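Local coordinates for protein exoglucanase A (Cellulomonas fimi, PDB 7CBD) that hydrolyses 1,4-beta-glucosidic linkages of cellulose with inversion of anomeric configuration, releasing cellobiose from non-reducing chain ends, here as its family 6 catalytic domain, at residues A[193-201]-A[262-273]. Residues are numbered along the deposited sequence; the frame is centred on the assembly and turned at random.
Sequences IGHSGWLGW and YEWNFDFDEIDY
Ser196, Gly200 and Trp201 run past Tyr273, Asp267 and Asn265 in that order, with CA atoms 5.0 to 5.5 Å apart. Glu270 OE2 is gripped twice, each time at 2.7 Å: Ser196 N reaches its syn lone pair, and Ser196 OG meets it nearly along the C-O axis. A bend at chi2 (-59°) turns this carboxylate back to the start of helix 196-199; Glu270 OE1 is hydrogen-bonded to Ser231 OG. One face of the Tyr273 ring is met, toward its rim, by Ser196 N and His195 C, and Tyr273 OH donates to Ile193 O at 2.6 Å. Asn265, its CG anti to the backbone N (chi1 -162°), sends ND2 over the centre of the Trp201 ring and on to Ser196 O at 2.9 Å, while OD1 closes an Asx turn with Asp267 N. Amide and indole planes are 34° apart, and Asn265 CB makes a CH-pi contact, 3.9 Å from the five-membered ring's centroid. At a partly exposed edge, Trp201 NE1 donates 2.8 Å to Glu263 O, in the ring plane but above the carbonyl plane. A leucine at Trp201 would probably cost that carbonyl its indole donor and Asn265 CB and ND2 their ring face. Glu270 and Tyr273 thus satisfy buried backbone atoms of a loop whose Gly194 lies about 7 Å from the side chain of Asp149, the predicted proton donor.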
# COMPACT_ATOMS: atom_id res chain seq x y z
N ILE A 193 2.13 8.45 0.03
CA ILE A 193 1.64 9.52 -0.84
C ILE A 193 0.34 9.14 -1.55
O ILE A 193 0.07 9.61 -2.66
CB ILE A 193 2.72 10.03 -1.82
CG1 ILE A 193 3.21 8.92 -2.75
CG2 ILE A 193 3.86 10.67 -1.05
CD1 ILE A 193 3.88 9.45 -4.00
N GLY A 194 -0.49 8.33 -0.92
CA GLY A 194 -1.75 8.01 -1.56
C GLY A 194 -1.52 7.33 -2.90
O GLY A 194 -0.60 6.51 -3.05
N HIS A 195 -2.34 7.68 -3.88
CA HIS A 195 -2.24 7.10 -5.22
C HIS A 195 -2.84 8.08 -6.21
O HIS A 195 -3.46 9.07 -5.82
CB HIS A 195 -2.94 5.74 -5.30
CG HIS A 195 -4.43 5.81 -5.12
ND1 HIS A 195 -5.32 5.63 -6.16
CD2 HIS A 195 -5.18 6.07 -4.02
CE1 HIS A 195 -6.55 5.76 -5.71
NE2 HIS A 195 -6.50 6.02 -4.41
N SER A 196 -2.70 7.78 -7.50
CA SER A 196 -3.12 8.74 -8.51
C SER A 196 -4.63 8.98 -8.51
O SER A 196 -5.07 10.07 -8.88
CB SER A 196 -2.67 8.32 -9.91
OG SER A 196 -3.11 7.02 -10.25
N GLY A 197 -5.42 7.99 -8.12
CA GLY A 197 -6.86 8.17 -8.08
C GLY A 197 -7.35 9.05 -6.95
O GLY A 197 -8.54 9.34 -6.86
N TRP A 198 -6.44 9.48 -6.07
CA TRP A 198 -6.73 10.41 -4.99
C TRP A 198 -6.07 11.76 -5.21
O TRP A 198 -6.72 12.80 -5.07
CB TRP A 198 -6.25 9.78 -3.67
CG TRP A 198 -6.54 10.54 -2.40
CD1 TRP A 198 -7.33 11.65 -2.24
CD2 TRP A 198 -6.02 10.23 -1.11
NE1 TRP A 198 -7.34 12.04 -0.92
CE2 TRP A 198 -6.54 11.18 -0.21
CE3 TRP A 198 -5.17 9.23 -0.62
CZ2 TRP A 198 -6.24 11.16 1.15
CZ3 TRP A 198 -4.87 9.21 0.72
CH2 TRP A 198 -5.40 10.17 1.59
N LEU A 199 -4.79 11.76 -5.61
CA LEU A 199 -3.99 12.98 -5.61
C LEU A 199 -3.44 13.36 -6.98
O LEU A 199 -2.63 14.28 -7.06
CB LEU A 199 -2.86 12.87 -4.59
CG LEU A 199 -3.30 12.50 -3.17
CD1 LEU A 199 -2.10 12.22 -2.29
CD2 LEU A 199 -4.19 13.60 -2.58
N GLY A 200 -3.85 12.68 -8.06
CA GLY A 200 -3.24 12.94 -9.35
C GLY A 200 -3.56 14.31 -9.94
O GLY A 200 -2.76 14.86 -10.71
N TRP A 201 -4.74 14.85 -9.62
CA TRP A 201 -5.10 16.19 -10.07
C TRP A 201 -4.08 17.21 -9.57
O TRP A 201 -3.65 17.16 -8.42
CB TRP A 201 -6.48 16.57 -9.52
CG TRP A 201 -7.58 15.66 -9.99
CD1 TRP A 201 -8.38 15.84 -11.08
CD2 TRP A 201 -8.00 14.43 -9.38
NE1 TRP A 201 -9.26 14.80 -11.20
CE2 TRP A 201 -9.06 13.92 -10.16
CE3 TRP A 201 -7.59 13.71 -8.25
CZ2 TRP A 201 -9.71 12.72 -9.86
CZ3 TRP A 201 -8.23 12.51 -7.95
CH2 TRP A 201 -9.28 12.03 -8.75
N TYR A 262 -12.01 9.11 -15.18
CA TYR A 262 -10.82 9.86 -14.82
C TYR A 262 -11.08 11.26 -14.28
O TYR A 262 -10.21 11.81 -13.61
CB TYR A 262 -9.80 9.90 -15.98
CG TYR A 262 -9.14 8.56 -16.21
CD1 TYR A 262 -8.43 7.92 -15.20
CD2 TYR A 262 -9.25 7.92 -17.44
CE1 TYR A 262 -7.85 6.69 -15.41
CE2 TYR A 262 -8.66 6.69 -17.67
CZ TYR A 262 -7.96 6.08 -16.65
OH TYR A 262 -7.39 4.85 -16.89
N GLU A 263 -12.25 11.86 -14.55
CA GLU A 263 -12.62 13.13 -13.91
C GLU A 263 -11.56 14.21 -14.13
O GLU A 263 -11.24 14.98 -13.22
CB GLU A 263 -12.91 12.95 -12.41
CG GLU A 263 -14.04 11.99 -12.09
CD GLU A 263 -14.23 11.74 -10.60
OE1 GLU A 263 -13.29 11.97 -9.81
OE2 GLU A 263 -15.34 11.29 -10.21
N TRP A 264 -10.99 14.25 -15.33
CA TRP A 264 -10.00 15.24 -15.80
C TRP A 264 -8.58 15.01 -15.27
O TRP A 264 -7.69 15.82 -15.57
CB TRP A 264 -10.43 16.70 -15.58
CG TRP A 264 -11.74 17.06 -16.26
CD1 TRP A 264 -12.99 16.97 -15.73
CD2 TRP A 264 -11.90 17.58 -17.59
NE1 TRP A 264 -13.93 17.40 -16.64
CE2 TRP A 264 -13.29 17.77 -17.79
CE3 TRP A 264 -11.02 17.89 -18.62
CZ2 TRP A 264 -13.80 18.27 -18.99
CZ3 TRP A 264 -11.53 18.38 -19.81
CH2 TRP A 264 -12.91 18.56 -19.99
N ASN A 265 -8.34 13.96 -14.49
CA ASN A 265 -7.01 13.64 -13.98
C ASN A 265 -6.10 13.22 -15.13
O ASN A 265 -6.49 12.43 -15.99
CB ASN A 265 -7.20 12.46 -13.03
CG ASN A 265 -6.04 12.24 -12.08
OD1 ASN A 265 -4.90 12.64 -12.32
ND2 ASN A 265 -6.35 11.57 -10.97
N PHE A 266 -4.86 13.75 -15.15
CA PHE A 266 -3.86 13.32 -16.13
C PHE A 266 -3.09 12.07 -15.71
O PHE A 266 -2.35 11.52 -16.54
CB PHE A 266 -2.82 14.42 -16.38
CG PHE A 266 -3.27 15.50 -17.31
CD1 PHE A 266 -3.24 15.33 -18.69
CD2 PHE A 266 -3.70 16.72 -16.80
CE1 PHE A 266 -3.65 16.35 -19.54
CE2 PHE A 266 -4.10 17.74 -17.64
CZ PHE A 266 -4.07 17.55 -19.02
N ASP A 267 -3.21 11.64 -14.46
CA ASP A 267 -2.42 10.51 -13.95
C ASP A 267 -3.33 9.29 -13.92
O ASP A 267 -4.14 9.12 -13.01
CB ASP A 267 -1.87 10.79 -12.56
CG ASP A 267 -0.79 11.87 -12.54
OD1 ASP A 267 -0.40 12.38 -13.61
OD2 ASP A 267 -0.34 12.23 -11.44
N PHE A 268 -3.18 8.42 -14.92
CA PHE A 268 -3.98 7.21 -15.06
C PHE A 268 -3.36 6.02 -14.34
O PHE A 268 -4.00 4.97 -14.24
CB PHE A 268 -4.11 6.81 -16.53
CG PHE A 268 -4.91 7.75 -17.40
CD1 PHE A 268 -5.54 8.88 -16.89
CD2 PHE A 268 -5.04 7.46 -18.75
CE1 PHE A 268 -6.28 9.71 -17.74
CE2 PHE A 268 -5.78 8.27 -19.58
CZ PHE A 268 -6.39 9.40 -19.08
N ASP A 269 -2.12 6.13 -13.88
CA ASP A 269 -1.43 4.98 -13.31
C ASP A 269 -0.32 5.47 -12.39
O ASP A 269 -0.04 6.66 -12.31
CB ASP A 269 -0.92 4.03 -14.40
CG ASP A 269 0.01 4.70 -15.39
OD1 ASP A 269 0.89 5.46 -14.95
OD2 ASP A 269 -0.13 4.45 -16.61
N GLU A 270 0.30 4.52 -11.70
CA GLU A 270 1.23 4.87 -10.64
C GLU A 270 2.62 5.18 -11.15
O GLU A 270 3.36 5.92 -10.48
CB GLU A 270 1.25 3.77 -9.56
CG GLU A 270 -0.09 3.64 -8.83
CD GLU A 270 -0.50 4.93 -8.12
OE1 GLU A 270 0.09 5.25 -7.07
OE2 GLU A 270 -1.40 5.64 -8.63
N ILE A 271 3.01 4.65 -12.31
CA ILE A 271 4.25 5.11 -12.93
C ILE A 271 4.18 6.60 -13.21
O ILE A 271 5.08 7.37 -12.86
CB ILE A 271 4.55 4.30 -14.21
CG1 ILE A 271 4.97 2.87 -13.85
CG2 ILE A 271 5.63 4.99 -15.05
CD1 ILE A 271 6.19 2.78 -12.96
N ASP A 272 3.08 7.05 -13.81
CA ASP A 272 2.95 8.47 -14.10
C ASP A 272 2.81 9.28 -12.82
O ASP A 272 3.36 10.39 -12.72
CB ASP A 272 1.77 8.70 -15.05
CG ASP A 272 2.00 8.07 -16.42
OD1 ASP A 272 3.16 7.73 -16.74
OD2 ASP A 272 1.02 7.91 -17.18
N TYR A 273 2.11 8.74 -11.83
CA TYR A 273 1.90 9.45 -10.58
C TYR A 273 3.21 9.64 -9.81
O TYR A 273 3.49 10.73 -9.31
CB TYR A 273 0.86 8.72 -9.73
CG TYR A 273 0.62 9.38 -8.40
CD1 TYR A 273 0.13 10.68 -8.32
CD2 TYR A 273 0.90 8.71 -7.22
CE1 TYR A 273 -0.06 11.29 -7.09
CE2 TYR A 273 0.71 9.30 -5.99
CZ TYR A 273 0.23 10.60 -5.93
OH TYR A 273 0.05 11.22 -4.73
O HOH W 1 -3.52 15.59 -13.30